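Local coordinates for fructose-bisphosphate aldolase class I (Thermoproteus tenax, PDB 1W8S), which is a class I aldolase of the DeoC/LacD family that folds as a TIM barrel and holds FBP in its pocket, at residues L49-F55 with A240-R245; G204-E210 with R232-R237; F213-E218 with L247-V251. The protein carries 2 engineered substitutions. Residue numbers count along the deposited sequence, not the author numbering.

Interaction 1: residues L49-F55 with A240-R245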
loop_
_atom_site.group_PDB
_atom_site.type_symbol
_atom_site.label_atom_id
_atom_site.label_comp_id
_atom_site.label_asym_id
_atom_site.label_seq_id
_atom_site.Cartn_x
_atom_site.Cartn_y
_atom_site.Cartn_z
ATOM N N LEU E 49 -41.360 -7.209 -1.261
ATOM C CA LEU E 49 -41.553 -6.650 -2.589
ATOM C C LEU E 49 -40.952 -7.535 -3.693
ATOM O O LEU E 49 -41.621 -7.839 -4.667
ATOM C CB LEU E 49 -40.935 -5.256 -2.610
ATOM C CG LEU E 49 -41.188 -4.377 -3.823
ATOM C CD1 LEU E 49 -42.700 -4.164 -4.067
ATOM C CD2 LEU E 49 -40.474 -3.035 -3.635
ATOM N N ALA E 50 -39.696 -7.960 -3.536
ATOM C CA ALA E 50 -39.058 -8.842 -4.524
ATOM C C ALA E 50 -39.784 -10.166 -4.667
ATOM O O ALA E 50 -39.970 -10.641 -5.755
ATOM C CB ALA E 50 -37.566 -9.086 -4.184
ATOM N N ARG E 51 -40.198 -10.746 -3.546
ATOM C CA ARG E 51 -41.021 -11.952 -3.526
ATOM C C ARG E 51 -42.367 -11.739 -4.233
ATOM O O ARG E 51 -42.689 -12.398 -5.230
ATOM C CB ARG E 51 -41.307 -12.330 -2.066
ATOM C CG ARG E 51 -40.635 -13.602 -1.542
ATOM C CD ARG E 51 -41.057 -14.026 -0.082
ATOM N NE ARG E 51 -41.960 -13.099 0.647
ATOM C CZ ARG E 51 -43.286 -12.977 0.440
ATOM N NH1 ARG E 51 -43.893 -13.687 -0.506
ATOM N NH2 ARG E 51 -44.015 -12.124 1.172
ATOM N N ASP E 52 -43.164 -10.817 -3.698
ATOM C CA ASP E 52 -44.512 -10.546 -4.193
ATOM C C ASP E 52 -44.546 -10.186 -5.671
ATOM O O ASP E 52 -45.519 -10.489 -6.355
ATOM C CB ASP E 52 -45.166 -9.407 -3.411
ATOM C CG ASP E 52 -45.467 -9.769 -1.955
ATOM O OD1 ASP E 52 -45.315 -10.952 -1.569
ATOM O OD2 ASP E 52 -45.849 -8.907 -1.128
ATOM N N ALA E 53 -43.493 -9.537 -6.169
ATOM C CA ALA E 53 -43.446 -9.136 -7.565
ATOM C C ALA E 53 -42.893 -10.260 -8.460
ATOM O O ALA E 53 -43.012 -10.199 -9.678
ATOM C CB ALA E 53 -42.636 -7.888 -7.726
ATOM N N GLY E 54 -42.299 -11.276 -7.849
ATOM C CA GLY E 54 -41.801 -12.445 -8.554
ATOM C C GLY E 54 -40.434 -12.229 -9.162
ATOM O O GLY E 54 -40.095 -12.868 -10.135
ATOM N N PHE E 55 -39.639 -11.335 -8.573
ATOM C CA PHE E 55 -38.293 -11.026 -9.078
ATOM C C PHE E 55 -37.290 -12.148 -8.786
ATOM O O PHE E 55 -37.540 -13.041 -7.958
ATOM C CB PHE E 55 -37.796 -9.684 -8.489
ATOM C CG PHE E 55 -38.532 -8.449 -9.017
ATOM C CD1 PHE E 55 -39.450 -8.526 -10.073
ATOM C CD2 PHE E 55 -38.293 -7.209 -8.461
ATOM C CE1 PHE E 55 -40.090 -7.382 -10.544
ATOM C CE2 PHE E 55 -38.947 -6.065 -8.926
ATOM C CZ PHE E 55 -39.843 -6.163 -9.967
ATOM N N ALA E 240 -45.092 0.842 -5.668
ATOM C CA ALA E 240 -43.926 -0.005 -5.983
ATOM C C ALA E 240 -44.342 -1.375 -6.509
ATOM O O ALA E 240 -43.871 -1.795 -7.556
ATOM C CB ALA E 240 -43.022 -0.166 -4.768
ATOM N N LEU E 241 -45.242 -2.049 -5.798
ATOM C CA LEU E 241 -45.617 -3.414 -6.158
ATOM C C LEU E 241 -46.361 -3.488 -7.490
ATOM O O LEU E 241 -46.031 -4.339 -8.317
ATOM C CB LEU E 241 -46.414 -4.067 -5.051
ATOM C CG LEU E 241 -46.910 -5.476 -5.378
ATOM C CD1 LEU E 241 -45.758 -6.442 -5.650
ATOM C CD2 LEU E 241 -47.794 -5.950 -4.247
ATOM N N LYS E 242 -47.331 -2.596 -7.710
ATOM C CA LYS E 242 -48.063 -2.534 -8.985
ATOM C C LYS E 242 -47.106 -2.371 -10.163
ATOM O O LYS E 242 -47.161 -3.119 -11.133
ATOM C CB LYS E 242 -49.079 -1.381 -8.982
ATOM C CG LYS E 242 -50.004 -1.337 -10.214
ATOM C CD LYS E 242 -51.040 -0.199 -10.138
ATOM C CE LYS E 242 -52.054 -0.292 -11.281
ATOM N NZ LYS E 242 -53.392 -0.794 -10.823
ATOM N N PHE E 243 -46.195 -1.413 -10.044
ATOM C CA PHE E 243 -45.245 -1.155 -11.107
ATOM C C PHE E 243 -44.236 -2.283 -11.267
ATOM O O PHE E 243 -43.863 -2.632 -12.384
ATOM C CB PHE E 243 -44.537 0.177 -10.892
ATOM C CG PHE E 243 -43.690 0.582 -12.047
ATOM C CD1 PHE E 243 -44.230 0.653 -13.330
ATOM C CD2 PHE E 243 -42.358 0.874 -11.873
ATOM C CE1 PHE E 243 -43.444 1.010 -14.397
ATOM C CE2 PHE E 243 -41.575 1.241 -12.939
ATOM C CZ PHE E 243 -42.124 1.308 -14.204
ATOM N N ALA E 244 -43.814 -2.877 -10.159
ATOM C CA ALA E 244 -42.889 -4.017 -10.193
ATOM C C ALA E 244 -43.504 -5.181 -10.978
ATOM O O ALA E 244 -42.863 -5.767 -11.832
ATOM C CB ALA E 244 -42.527 -4.455 -8.778
ATOM N N ARG E 245 -44.765 -5.468 -10.717
ATOM C CA ARG E 245 -45.477 -6.521 -11.450
ATOM C C ARG E 245 -45.612 -6.180 -12.943
ATOM O O ARG E 245 -45.516 -7.061 -13.782
ATOM C CB ARG E 245 -46.850 -6.772 -10.830
ATOM C CG ARG E 245 -46.788 -7.288 -9.383
ATOM C CD ARG E 245 -47.819 -8.338 -9.033
ATOM N NE ARG E 245 -48.582 -8.040 -7.818
ATOM C CZ ARG E 245 -48.694 -8.827 -6.729
ATOM N NH1 ARG E 245 -48.064 -9.990 -6.631
ATOM N NH2 ARG E 245 -49.452 -8.432 -5.714
#

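Interaction 2: residues G204-E210 with R232-R237. With FBP (1,6-di-O-phosphono-beta-D-fructofuranose), chain O.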
loop_
_atom_site.group_PDB
_atom_site.type_symbol
_atom_site.label_atom_id
_atom_site.label_comp_id
_atom_site.label_asym_id
_atom_site.label_seq_id
_atom_site.Cartn_x
_atom_site.Cartn_y
_atom_site.Cartn_z
ATOM N N GLY E 204 -31.200 3.321 -12.883
ATOM C CA GLY E 204 -30.968 4.757 -12.848
ATOM C C GLY E 204 -31.975 5.529 -11.989
ATOM O O GLY E 204 -32.894 4.923 -11.398
ATOM N N PRO E 205 -31.830 6.863 -11.936
ATOM C CA PRO E 205 -32.777 7.724 -11.222
ATOM C C PRO E 205 -34.202 7.491 -11.659
ATOM O O PRO E 205 -34.427 7.161 -12.829
ATOM C CB PRO E 205 -32.349 9.155 -11.624
ATOM C CG PRO E 205 -30.928 9.036 -11.902
ATOM C CD PRO E 205 -30.761 7.654 -12.566
ATOM N N LYS E 206 -35.135 7.674 -10.726
ATOM C CA LYS E 206 -36.556 7.542 -10.973
ATOM C C LYS E 206 -36.912 8.431 -12.163
ATOM O O LYS E 206 -36.582 9.610 -12.171
ATOM C CB LYS E 206 -37.353 7.974 -9.727
ATOM C CG LYS E 206 -38.847 7.598 -9.733
ATOM C CD LYS E 206 -39.719 8.659 -9.015
ATOM C CE LYS E 206 -39.775 8.469 -7.514
ATOM N NZ LYS E 206 -40.992 9.125 -6.899
ATOM N N THR E 207 -37.577 7.855 -13.162
ATOM C CA THR E 207 -37.940 8.598 -14.361
ATOM C C THR E 207 -39.144 9.453 -14.026
ATOM O O THR E 207 -39.809 9.239 -13.019
ATOM C CB THR E 207 -38.284 7.654 -15.530
ATOM O OG1 THR E 207 -39.282 6.712 -15.115
ATOM C CG2 THR E 207 -37.112 6.793 -15.904
ATOM N N LYS E 208 -39.432 10.407 -14.902
ATOM C CA LYS E 208 -40.546 11.327 -14.710
ATOM C C LYS E 208 -41.896 10.611 -14.723
ATOM O O LYS E 208 -42.782 10.917 -13.924
ATOM C CB LYS E 208 -40.505 12.395 -15.800
ATOM C CG LYS E 208 -39.243 13.247 -15.757
ATOM C CD LYS E 208 -38.620 13.490 -17.156
ATOM C CE LYS E 208 -38.580 14.985 -17.485
ATOM N NZ LYS E 208 -37.638 15.737 -16.594
ATOM N N THR E 209 -42.058 9.664 -15.641
ATOM C CA THR E 209 -43.256 8.830 -15.667
ATOM C C THR E 209 -42.862 7.366 -15.675
ATOM O O THR E 209 -41.770 7.000 -16.103
ATOM C CB THR E 209 -44.098 9.099 -16.918
ATOM O OG1 THR E 209 -43.351 8.718 -18.079
ATOM C CG2 THR E 209 -44.386 10.594 -17.093
ATOM N N GLU E 210 -43.797 6.525 -15.250
ATOM C CA GLU E 210 -43.599 5.085 -15.311
ATOM C C GLU E 210 -43.402 4.659 -16.753
ATOM O O GLU E 210 -42.614 3.765 -17.027
ATOM C CB GLU E 210 -44.780 4.350 -14.658
ATOM C CG GLU E 210 -44.734 4.533 -13.147
ATOM C CD GLU E 210 -45.825 3.819 -12.395
ATOM O OE1 GLU E 210 -46.784 3.310 -13.019
ATOM O OE2 GLU E 210 -45.707 3.781 -11.152
ATOM N N ARG E 232 -34.370 2.316 -7.609
ATOM C CA ARG E 232 -35.215 3.497 -7.408
ATOM C C ARG E 232 -36.501 3.468 -8.210
ATOM O O ARG E 232 -37.561 3.830 -7.703
ATOM C CB ARG E 232 -34.434 4.775 -7.726
ATOM C CG ARG E 232 -33.280 5.031 -6.734
ATOM C CD ARG E 232 -32.332 6.118 -7.199
ATOM N NE ARG E 232 -31.355 5.508 -8.092
ATOM C CZ ARG E 232 -30.362 6.141 -8.642
ATOM N NH1 ARG E 232 -30.169 7.423 -8.397
ATOM N NH2 ARG E 232 -29.546 5.481 -9.446
ATOM N N ASN E 233 -36.430 3.037 -9.470
ATOM C CA ASN E 233 -37.636 3.036 -10.319
ATOM C C ASN E 233 -38.692 2.014 -9.888
ATOM O O ASN E 233 -39.808 2.036 -10.399
ATOM C CB ASN E 233 -37.277 2.844 -11.789
ATOM C CG ASN E 233 -36.951 4.136 -12.463
ATOM O OD1 ASN E 233 -37.846 4.968 -12.688
ATOM N ND2 ASN E 233 -35.670 4.367 -12.716
ATOM N N VAL E 234 -38.348 1.132 -8.956
ATOM C CA VAL E 234 -39.333 0.340 -8.242
ATOM C C VAL E 234 -39.604 0.928 -6.841
ATOM O O VAL E 234 -40.697 1.394 -6.585
ATOM C CB VAL E 234 -38.945 -1.164 -8.188
ATOM C CG1 VAL E 234 -39.903 -1.961 -7.304
ATOM C CG2 VAL E 234 -38.971 -1.746 -9.603
ATOM N N TRP E 235 -38.630 0.916 -5.934
ATOM C CA TRP E 235 -38.961 1.219 -4.526
ATOM C C TRP E 235 -39.041 2.683 -4.131
ATOM O O TRP E 235 -39.486 2.978 -3.020
ATOM C CB TRP E 235 -38.117 0.417 -3.532
ATOM C CG TRP E 235 -36.676 0.451 -3.749
ATOM C CD1 TRP E 235 -35.885 -0.569 -4.176
ATOM C CD2 TRP E 235 -35.809 1.556 -3.514
ATOM N NE1 TRP E 235 -34.571 -0.162 -4.234
ATOM C CE2 TRP E 235 -34.499 1.139 -3.824
ATOM C CE3 TRP E 235 -36.002 2.872 -3.084
ATOM C CZ2 TRP E 235 -33.413 1.985 -3.744
ATOM C CZ3 TRP E 235 -34.896 3.694 -2.968
ATOM C CH2 TRP E 235 -33.642 3.260 -3.313
ATOM N N GLN E 236 -38.665 3.605 -5.016
ATOM C CA GLN E 236 -38.985 5.025 -4.772
ATOM C C GLN E 236 -40.420 5.383 -5.175
ATOM O O GLN E 236 -40.825 6.534 -4.997
ATOM C CB GLN E 236 -38.033 5.988 -5.497
ATOM C CG GLN E 236 -36.710 6.209 -4.806
ATOM C CD GLN E 236 -35.955 7.443 -5.333
ATOM O OE1 GLN E 236 -35.805 7.631 -6.544
ATOM N NE2 GLN E 236 -35.465 8.262 -4.412
ATOM N N ARG E 237 -41.167 4.425 -5.738
ATOM C CA ARG E 237 -42.580 4.631 -6.079
ATOM C C ARG E 237 -43.506 4.165 -4.966
ATOM O O ARG E 237 -43.312 3.106 -4.400
ATOM C CB ARG E 237 -42.931 3.900 -7.366
ATOM C CG ARG E 237 -42.049 4.301 -8.503
ATOM C CD ARG E 237 -42.391 3.644 -9.816
ATOM N NE ARG E 237 -41.515 4.118 -10.897
ATOM C CZ ARG E 237 -41.581 5.328 -11.422
ATOM N NH1 ARG E 237 -42.483 6.191 -10.993
ATOM N NH2 ARG E 237 -40.736 5.687 -12.389
HETATM P P1 FBP O . -30.989 1.964 -9.543
HETATM O O1P FBP O . -31.648 2.676 -8.428
HETATM O O2P FBP O . -31.951 1.222 -10.519
HETATM O O3P FBP O . -30.099 2.865 -10.406
HETATM O O1 FBP O . -30.073 0.844 -8.875
HETATM C C1 FBP O . -29.201 0.055 -9.656
HETATM C C2 FBP O . -27.750 0.437 -9.329
HETATM O O2 FBP O . -26.843 -0.305 -10.175
HETATM C C3 FBP O . -27.362 0.219 -7.861
HETATM O O3 FBP O . -27.068 -1.125 -7.513
HETATM C C4 FBP O . -26.157 1.151 -7.745
HETATM O O4 FBP O . -25.850 1.580 -6.429
HETATM C C5 FBP O . -26.615 2.338 -8.581
HETATM O O5 FBP O . -27.503 1.820 -9.587
HETATM C C6 FBP O . -25.418 3.049 -9.201
HETATM O O6 FBP O . -25.888 4.082 -10.050
HETATM P P2 FBP O . -25.410 5.615 -9.845
HETATM O O4P FBP O . -26.603 6.481 -10.170
HETATM O O5P FBP O . -24.862 5.797 -8.428
HETATM O O6P FBP O . -24.369 6.000 -10.911
HETATM O O HOH W 1 -33.996 2.522 -10.934
HETATM O O HOH W 2 -34.330 8.909 -8.201
#

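Interaction 3: residues F213-E218 with L247-V251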
loop_
_atom_site.group_PDB
_atom_site.type_symbol
_atom_site.label_atom_id
_atom_site.label_comp_id
_atom_site.label_asym_id
_atom_site.label_seq_id
_atom_site.Cartn_x
_atom_site.Cartn_y
_atom_site.Cartn_z
ATOM N N PHE E 213 -39.794 4.847 -18.032
ATOM C CA PHE E 213 -39.006 3.687 -17.609
ATOM C C PHE E 213 -39.313 2.399 -18.373
ATOM O O PHE E 213 -38.408 1.660 -18.746
ATOM C CB PHE E 213 -39.135 3.412 -16.115
ATOM C CG PHE E 213 -38.099 2.461 -15.629
ATOM C CD1 PHE E 213 -36.755 2.792 -15.720
ATOM C CD2 PHE E 213 -38.447 1.205 -15.137
ATOM C CE1 PHE E 213 -35.759 1.888 -15.300
ATOM C CE2 PHE E 213 -37.435 0.301 -14.709
ATOM C CZ PHE E 213 -36.128 0.638 -14.808
ATOM N N LEU E 214 -40.589 2.116 -18.591
ATOM C CA LEU E 214 -40.978 0.914 -19.323
ATOM C C LEU E 214 -40.423 0.948 -20.752
ATOM O O LEU E 214 -40.055 -0.079 -21.298
ATOM C CB LEU E 214 -42.514 0.766 -19.348
ATOM C CG LEU E 214 -43.174 0.301 -18.048
ATOM C CD1 LEU E 214 -44.694 0.447 -18.120
ATOM C CD2 LEU E 214 -42.789 -1.143 -17.714
ATOM N N LYS E 215 -40.376 2.142 -21.344
ATOM C CA LYS E 215 -39.861 2.335 -22.699
ATOM C C LYS E 215 -38.352 2.110 -22.763
ATOM O O LYS E 215 -37.844 1.586 -23.749
ATOM C CB LYS E 215 -40.213 3.746 -23.214
ATOM C CG LYS E 215 -41.670 3.908 -23.648
ATOM C CD LYS E 215 -41.857 4.982 -24.733
ATOM C CE LYS E 215 -41.777 4.359 -26.150
ATOM N NZ LYS E 215 -40.596 3.403 -26.272
ATOM N N GLN E 216 -37.626 2.511 -21.722
ATOM C CA GLN E 216 -36.209 2.205 -21.634
ATOM C C GLN E 216 -35.991 0.695 -21.500
ATOM O O GLN E 216 -35.141 0.136 -22.175
ATOM C CB GLN E 216 -35.549 2.906 -20.440
ATOM C CG GLN E 216 -35.461 4.413 -20.587
ATOM C CD GLN E 216 -34.994 5.122 -19.314
ATOM O OE1 GLN E 216 -35.045 4.559 -18.218
ATOM N NE2 GLN E 216 -34.545 6.359 -19.462
ATOM N N VAL E 217 -36.742 0.054 -20.607
ATOM C CA VAL E 217 -36.650 -1.385 -20.417
ATOM C C VAL E 217 -36.971 -2.126 -21.734
ATOM O O VAL E 217 -36.310 -3.098 -22.082
ATOM C CB VAL E 217 -37.576 -1.864 -19.280
ATOM C CG1 VAL E 217 -37.575 -3.405 -19.198
ATOM C CG2 VAL E 217 -37.123 -1.286 -17.961
ATOM N N GLU E 218 -37.955 -1.634 -22.469
ATOM C CA GLU E 218 -38.313 -2.229 -23.759
ATOM C C GLU E 218 -37.103 -2.184 -24.694
ATOM O O GLU E 218 -36.770 -3.180 -25.347
ATOM C CB GLU E 218 -39.508 -1.485 -24.385
ATOM C CG GLU E 218 -40.262 -2.274 -25.431
ATOM C CD GLU E 218 -41.613 -1.647 -25.785
ATOM O OE1 GLU E 218 -42.174 -2.032 -26.837
ATOM O OE2 GLU E 218 -42.124 -0.784 -25.013
ATOM N N LEU E 247 -43.378 -4.526 -14.626
ATOM C CA LEU E 247 -42.038 -4.803 -15.135
ATOM C C LEU E 247 -41.810 -6.285 -15.329
ATOM O O LEU E 247 -41.189 -6.679 -16.296
ATOM C CB LEU E 247 -40.975 -4.267 -14.167
ATOM C CG LEU E 247 -40.778 -2.758 -14.197
ATOM C CD1 LEU E 247 -39.994 -2.277 -12.968
ATOM C CD2 LEU E 247 -40.064 -2.353 -15.460
ATOM N N ALA E 248 -42.330 -7.102 -14.413
ATOM C CA ALA E 248 -42.237 -8.547 -14.527
ATOM C C ALA E 248 -42.919 -9.039 -15.828
ATOM O O ALA E 248 -42.336 -9.846 -16.561
ATOM C CB ALA E 248 -42.870 -9.228 -13.290
ATOM N N GLU E 249 -44.118 -8.529 -16.134
ATOM C CA GLU E 249 -44.798 -8.950 -17.354
ATOM C C GLU E 249 -44.056 -8.492 -18.615
ATOM O O GLU E 249 -44.019 -9.223 -19.604
ATOM C CB GLU E 249 -46.221 -8.461 -17.448
ATOM C CG GLU E 249 -46.789 -8.857 -18.824
ATOM C CD GLU E 249 -48.265 -9.035 -18.875
ATOM O OE1 GLU E 249 -48.957 -8.406 -18.035
ATOM O OE2 GLU E 249 -48.712 -9.801 -19.787
ATOM N N LEU E 250 -43.491 -7.288 -18.595
ATOM C CA LEU E 250 -42.722 -6.817 -19.740
ATOM C C LEU E 250 -41.474 -7.664 -19.948
ATOM O O LEU E 250 -41.163 -8.037 -21.073
ATOM C CB LEU E 250 -42.326 -5.349 -19.579
ATOM C CG LEU E 250 -41.477 -4.795 -20.721
ATOM C CD1 LEU E 250 -42.269 -4.680 -22.014
ATOM C CD2 LEU E 250 -40.924 -3.436 -20.329
ATOM N N VAL E 251 -40.767 -7.971 -18.865
ATOM C CA VAL E 251 -39.458 -8.618 -18.968
ATOM C C VAL E 251 -39.619 -10.121 -19.177
ATOM O O VAL E 251 -38.992 -10.691 -20.068
ATOM C CB VAL E 251 -38.554 -8.296 -17.728
ATOM C CG1 VAL E 251 -37.267 -9.156 -17.692
ATOM C CG2 VAL E 251 -38.184 -6.828 -17.706
#

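Interaction 1: residues L49-F55 with A240-R245
Leu49 is the place to start, because it has the most surface covered here: its CB leaves the helix sideways, yet CD1 ends 3.7 Å from Leu241 CA and CD2 sits 4.0 Å from Ala240 CB. These are the first and last major helices of the TIM barrel, 43-53 and 240-253, meeting where the ring of helices closes. The axes of the two short segments come within 9.4 Å and cross at -47°. Ala244 is the second centre. Its CB points at the other segment and is covered by Ala53 CB at 3.6 Å and, more tightly, by Phe55 CZ at 3.4 Å; the Phe55 ring also packs on Ile19 and Leu21 of strand 18-22, so the contact reaches the barrel wall. Leu241 fills the outer side, its CD1 4.0 Å from Ala53 CB and 3.8 Å from Asp52 CB. Between Ala53 and Phe55 the chain turns at Gly54, whose positive phi ends helix 43-53 in a Schellman motif, with Phe55 N bonded to Ala50 O (2.9 Å) and Gly54 N to Arg51 O (2.9 Å). At the margin Arg245 NH1 lies 2.6 Å from Asp52 O, but the angle is too poor for a hydrogen bond. With no hydrogen bond or salt bridge between the segments, this seam depends on close apolar fit.

Interaction 2: residues G204-E210 with R232-R237
This is the phosphate-binding corner of the TIM barrel, where the loop after strand 199-202 meets the short helix 232-235 that follows the eighth barrel strand. Gly204, with its positive phi, offers its N to the ligand FBP, 2.7 Å from O3P. Arg232 holds the same phosphate from the helix: its N and NE each lie 2.9 Å from FBP O1P, and NH2 is 2.8 Å from O3P while reaching O4P of the second phosphate at 3.2 Å. A water joins the pieces, donating to Gly204 O and FBP O2P and accepting from Asn233 N and ND2. The Gly204-Pro205 peptide lies over one face of the Arg232 guanidinium, Gly204 C 3.5 Å from Arg232 NH2, and Pro205 O takes a hydrogen bond from Asn233 ND2 (3.1 Å). At Lys206 the backbones come closest, CA to CA 4.7 Å from Asn233. A second water accepts from Lys206 N and donates to Gln236 OE1, while Gln236 NE2 is bonded to Asp33 O; Lys206 NZ makes a weak bond to Gln236 O. Thr207 N then bonds to Asn233 OD1 (2.9 Å), so one amide side chain pins the loop twice. Thr207 OG1 donates to Thr209 O, and Thr209, the N-cap of helix 210-222, turns OG1 to Asp212 N. Glu210 completes a sandwich on Arg237: Lys206 CG lies over one guanidinium face, 3.8 Å from Arg237 NH2, and Glu210 CG over the opposite face, 3.5 Å from Arg237 NH1.

Interaction 3: residues F213-E218 with L247-V251
Helices 210-222 and 240-253, the seventh and eighth major helices of the TIM barrel, run side by side here, the axes of their short segments 10.6 Å apart at closest approach and 24° from parallel, as neighbours in the outer layer of a beta/alpha barrel do. Leu247 comes first. Through CD2 it meets three residues of the other helix: Leu214 CD2 at 3.7 Å, Phe213 CE2 at 3.8 Å and Val217 CG2 at 4.0 Å. It also touches Val234 of helix 232-235. Phe213 and Val217 continue inward to Val230 and Ile228 of strand 227-230, so the helix pair and the barrel wall beneath share one apolar layer. One turn on, Leu250 has its CA-to-CB bond pointing toward the other helix and the largest covered area of the contact. Its CD2 rests against the turn from Leu214 to Glu218, 3.6 Å from Leu214 O and 3.9 Å from Leu214 CD2. No hydrogen bond joins the segments; apolar side chains, mostly branched aliphatic, span the gap between the backbones. Val251 adds the last piece: Val217 CG1 lies 3.5 Å from Leu250 CD2 and 3.8 Å from Val251 CG2.

From the N terminus, the first segment met is on helix 43-53, and interaction 1 joins it to helix 240-253 near the far end of the chain, closing a loop that takes in seven of the eight barrel strands. Within that loop lies interaction 2, which ties the loop after strand 199-202 to helix 232-235. Interaction 3 then pairs helix 210-222 with the later part of helix 240-253, and its segments alternate with those of both other contacts. Phe243, on the 240-245 segment but making no contact with 49-55, packs on Asn233 and Arg237 of interaction 2 and on Phe213 and Leu214 of interaction 3. The ring closure is thereby connected to the FBP-binding corner.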